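Local coordinates for uncharacterized protein (Leptotrichia buccalis, PDB 3T8K) that is of unknown function but folds as a solenoid of ankyrin-like helical-hairpin repeats, an architecture that commonly serves protein recognition, at residues E52-I57 against T94-I99. Residues are numbered along the deposited sequence; the frame is centred on the assembly and turned at random.
Sequences EARYKI and TELCKI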
ATOM      1  N   GLU A  52       9.299 -10.110  -8.047  1.00 30.31           N
ATOM      2  CA  GLU A  52       9.686 -11.473  -8.406  1.00 40.28           C
ATOM      3  C   GLU A  52       9.109 -12.486  -7.414  1.00 37.65           C
ATOM      4  O   GLU A  52       8.531 -13.500  -7.811  1.00 37.59           O
ATOM      5  CB  GLU A  52      11.207 -11.596  -8.468  1.00 45.34           C
ATOM      6  CG  GLU A  52      11.687 -12.976  -8.880  1.00 56.35           C
ATOM      7  CD  GLU A  52      13.187 -13.138  -8.733  1.00 68.25           C
ATOM      8  OE1 GLU A  52      13.850 -12.182  -8.278  1.00 71.49           O
ATOM      9  OE2 GLU A  52      13.702 -14.225  -9.066  1.00 74.40           O
ATOM     10  N   ALA A  53       9.266 -12.199  -6.126  1.00 25.87           N
ATOM     11  CA  ALA A  53       8.664 -13.028  -5.087  1.00 26.15           C
ATOM     12  C   ALA A  53       7.140 -13.066  -5.232  1.00 27.75           C
ATOM     13  O   ALA A  53       6.541 -14.135  -5.203  1.00 28.49           O
ATOM     14  CB  ALA A  53       9.066 -12.524  -3.705  1.00 24.26           C
ATOM     15  N   ARG A  54       6.515 -11.900  -5.407  1.00 28.85           N
ATOM     16  CA  ARG A  54       5.059 -11.829  -5.514  1.00 22.44           C
ATOM     17  C   ARG A  54       4.538 -12.740  -6.613  1.00 28.52           C
ATOM     18  O   ARG A  54       3.537 -13.437  -6.445  1.00 26.08           O
ATOM     19  CB  ARG A  54       4.600 -10.392  -5.804  1.00 23.31           C
ATOM     20  CG  ARG A  54       3.097 -10.206  -5.704  1.00 27.38           C
ATOM     21  CD  ARG A  54       2.613  -8.914  -6.403  1.00 30.12           C
ATOM     22  NE  ARG A  54       2.866  -8.962  -7.846  1.00 37.52           N
ATOM     23  CZ  ARG A  54       2.241  -8.211  -8.755  1.00 37.28           C
ATOM     24  NH1 ARG A  54       1.311  -7.341  -8.384  1.00 42.35           N
ATOM     25  NH2 ARG A  54       2.542  -8.334 -10.038  1.00 31.64           N
ATOM     26  N   TYR A  55       5.202 -12.694  -7.763  1.00 28.28           N
ATOM     27  CA  TYR A  55       4.785 -13.484  -8.908  1.00 31.68           C
ATOM     28  C   TYR A  55       5.068 -14.976  -8.711  1.00 30.20           C
ATOM     29  O   TYR A  55       4.168 -15.799  -8.869  1.00 28.37           O
ATOM     30  CB  TYR A  55       5.450 -12.965 -10.188  1.00 33.94           C
ATOM     31  CG  TYR A  55       5.050 -13.721 -11.434  1.00 41.98           C
ATOM     32  CD1 TYR A  55       3.888 -13.394 -12.124  1.00 45.83           C
ATOM     33  CD2 TYR A  55       5.835 -14.759 -11.924  1.00 44.13           C
ATOM     34  CE1 TYR A  55       3.516 -14.081 -13.267  1.00 50.53           C
ATOM     35  CE2 TYR A  55       5.472 -15.452 -13.068  1.00 51.79           C
ATOM     36  CZ  TYR A  55       4.311 -15.108 -13.734  1.00 55.58           C
ATOM     37  OH  TYR A  55       3.944 -15.790 -14.873  1.00 60.70           O
ATOM     38  N   LYS A  56       6.308 -15.320  -8.364  1.00 30.72           N
ATOM     39  CA  LYS A  56       6.694 -16.726  -8.220  1.00 31.99           C
ATOM     40  C   LYS A  56       5.870 -17.437  -7.142  1.00 27.62           C
ATOM     41  O   LYS A  56       5.401 -18.560  -7.345  1.00 26.25           O
ATOM     42  CB  LYS A  56       8.188 -16.854  -7.907  1.00 35.32           C
ATOM     43  CG  LYS A  56       9.098 -16.576  -9.089  1.00 37.58           C
ATOM     44  CD  LYS A  56      10.560 -16.600  -8.677  1.00 40.97           C
ATOM     45  CE  LYS A  56      11.475 -16.361  -9.871  1.00 54.59           C
ATOM     46  NZ  LYS A  56      12.914 -16.427  -9.482  1.00 59.02           N
ATOM     47  N   ILE A  57       5.698 -16.782  -5.997  1.00 24.96           N
ATOM     48  CA  ILE A  57       4.902 -17.361  -4.914  1.00 23.53           C
ATOM     49  C   ILE A  57       3.435 -17.465  -5.318  1.00 22.35           C
ATOM     50  O   ILE A  57       2.750 -18.429  -4.972  1.00 25.14           O
ATOM     51  CB  ILE A  57       5.012 -16.525  -3.616  1.00 20.78           C
ATOM     52  CG1 ILE A  57       6.472 -16.450  -3.163  1.00 27.81           C
ATOM     53  CG2 ILE A  57       4.118 -17.099  -2.526  1.00 27.34           C
ATOM     54  CD1 ILE A  57       6.722 -15.474  -2.027  1.00 26.64           C
ATOM     55  N   THR A  94      -0.492  -8.272 -15.178  1.00 24.07           N
ATOM     56  CA  THR A  94      -1.441  -8.622 -16.221  1.00 23.57           C
ATOM     57  C   THR A  94      -1.706 -10.121 -16.224  1.00 29.45           C
ATOM     58  O   THR A  94      -2.856 -10.555 -16.241  1.00 29.56           O
ATOM     59  CB  THR A  94      -0.929  -8.194 -17.593  1.00 28.09           C
ATOM     60  OG1 THR A  94      -0.719  -6.777 -17.584  1.00 27.20           O
ATOM     61  CG2 THR A  94      -1.940  -8.544 -18.677  1.00 29.87           C
ATOM     62  N   GLU A  95      -0.624 -10.896 -16.215  1.00 28.20           N
ATOM     63  CA  GLU A  95      -0.694 -12.355 -16.167  1.00 30.92           C
ATOM     64  C   GLU A  95      -1.529 -12.853 -14.988  1.00 25.04           C
ATOM     65  O   GLU A  95      -2.386 -13.730 -15.146  1.00 28.59           O
ATOM     66  CB  GLU A  95       0.718 -12.940 -16.096  1.00 41.88           C
ATOM     67  CG  GLU A  95       1.065 -13.858 -17.250  1.00 56.62           C
ATOM     68  CD  GLU A  95       0.178 -15.084 -17.301  1.00 65.44           C
ATOM     69  OE1 GLU A  95       0.257 -15.909 -16.368  1.00 69.77           O
ATOM     70  OE2 GLU A  95      -0.601 -15.218 -18.268  1.00 71.53           O
ATOM     71  N   LEU A  96      -1.274 -12.304 -13.803  1.00 26.23           N
ATOM     72  CA  LEU A  96      -2.027 -12.687 -12.612  1.00 24.99           C
ATOM     73  C   LEU A  96      -3.509 -12.303 -12.736  1.00 25.25           C
ATOM     74  O   LEU A  96      -4.390 -13.075 -12.340  1.00 24.84           O
ATOM     75  CB  LEU A  96      -1.412 -12.075 -11.346  1.00 23.67           C
ATOM     76  CG  LEU A  96      -0.065 -12.657 -10.904  1.00 22.56           C
ATOM     77  CD1 LEU A  96       0.517 -11.878  -9.720  1.00 22.46           C
ATOM     78  CD2 LEU A  96      -0.224 -14.116 -10.543  1.00 24.87           C
ATOM     79  N   CYS A  97      -3.787 -11.116 -13.270  1.00 24.20           N
ATOM     80  CA  CYS A  97      -5.178 -10.728 -13.522  1.00 23.32           C
ATOM     81  C   CYS A  97      -5.862 -11.720 -14.466  1.00 24.88           C
ATOM     82  O   CYS A  97      -6.976 -12.165 -14.206  1.00 26.24           O
ATOM     83  CB  CYS A  97      -5.280  -9.301 -14.081  1.00 27.64           C
ATOM     84  SG  CYS A  97      -6.992  -8.732 -14.430  1.00 24.79           S
ATOM     85  N   LYS A  98      -5.196 -12.067 -15.567  1.00 24.15           N
ATOM     86  CA  LYS A  98      -5.753 -13.037 -16.500  1.00 26.84           C
ATOM     87  C   LYS A  98      -6.109 -14.353 -15.802  1.00 24.38           C
ATOM     88  O   LYS A  98      -7.172 -14.929 -16.031  1.00 26.47           O
ATOM     89  CB  LYS A  98      -4.765 -13.313 -17.638  1.00 28.39           C
ATOM     90  CG  LYS A  98      -5.213 -14.379 -18.621  1.00 35.51           C
ATOM     91  CD  LYS A  98      -4.343 -14.352 -19.877  1.00 43.98           C
ATOM     92  CE  LYS A  98      -3.335 -15.478 -19.894  1.00 52.43           C
ATOM     93  NZ  LYS A  98      -3.877 -16.694 -20.574  1.00 54.97           N
ATOM     94  N   ILE A  99      -5.203 -14.835 -14.966  1.00 23.90           N
ATOM     95  CA  ILE A  99      -5.405 -16.116 -14.298  1.00 24.42           C
ATOM     96  C   ILE A  99      -6.536 -16.036 -13.277  1.00 26.30           C
ATOM     97  O   ILE A  99      -7.348 -16.957 -13.165  1.00 25.69           O
ATOM     98  CB  ILE A  99      -4.110 -16.596 -13.628  1.00 28.19           C
ATOM     99  CG1 ILE A  99      -3.077 -16.953 -14.702  1.00 28.40           C
ATOM    100  CG2 ILE A  99      -4.376 -17.796 -12.733  1.00 33.68           C
ATOM    101  CD1 ILE A  99      -1.702 -17.187 -14.133  1.00 39.59           C
TER
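Leu96 reaches out from helix 90-102 between Tyr55 and Arg54 of helix 51-63, and this apolar wedge is the main contribution of its helix. Its CG lies 4.2 Å from Tyr55 CD1, approaching the ring obliquely, while its CD1 sits over one face of the Arg54 guanidinium, 4.1 Å from NH2 and displaced toward the rim of the group. A branched leucine suits this place because separate parts of it meet the two neighbours; it also packs on Met59 and, with Arg54, on Leu82 of helix 79-85. Both Tyr55 and Arg54 hold CG anti to the backbone N (chi1 -179° and -171°), which carries their ends across to the other helix.

No hydrogen bond or salt bridge joins the two segments themselves. Arg54 bends at chi3, and its long, flexible chain can turn the guanidinium face, from which no N-H points, to the Leu96 methyl while NH2 hydrogen-bonds Thr93 OG1, just before 94-99.

At the more open margin, Glu95 CB stands at the edge of the Tyr55 ring, 4.1 Å from CE1. Tyr55 OH and Glu95 OE1 remain 4.0 Å apart, too far for a hydrogen bond. Both residues are partly exposed: tyrosine can lay its ring against Leu96 while hydroxyl and carboxylate sit at the polar margin.

The segment axes come within 11.2 Å, 27° from parallel, a side-by-side packing as in the stacked helical hairpins of an ankyrin-repeat fold.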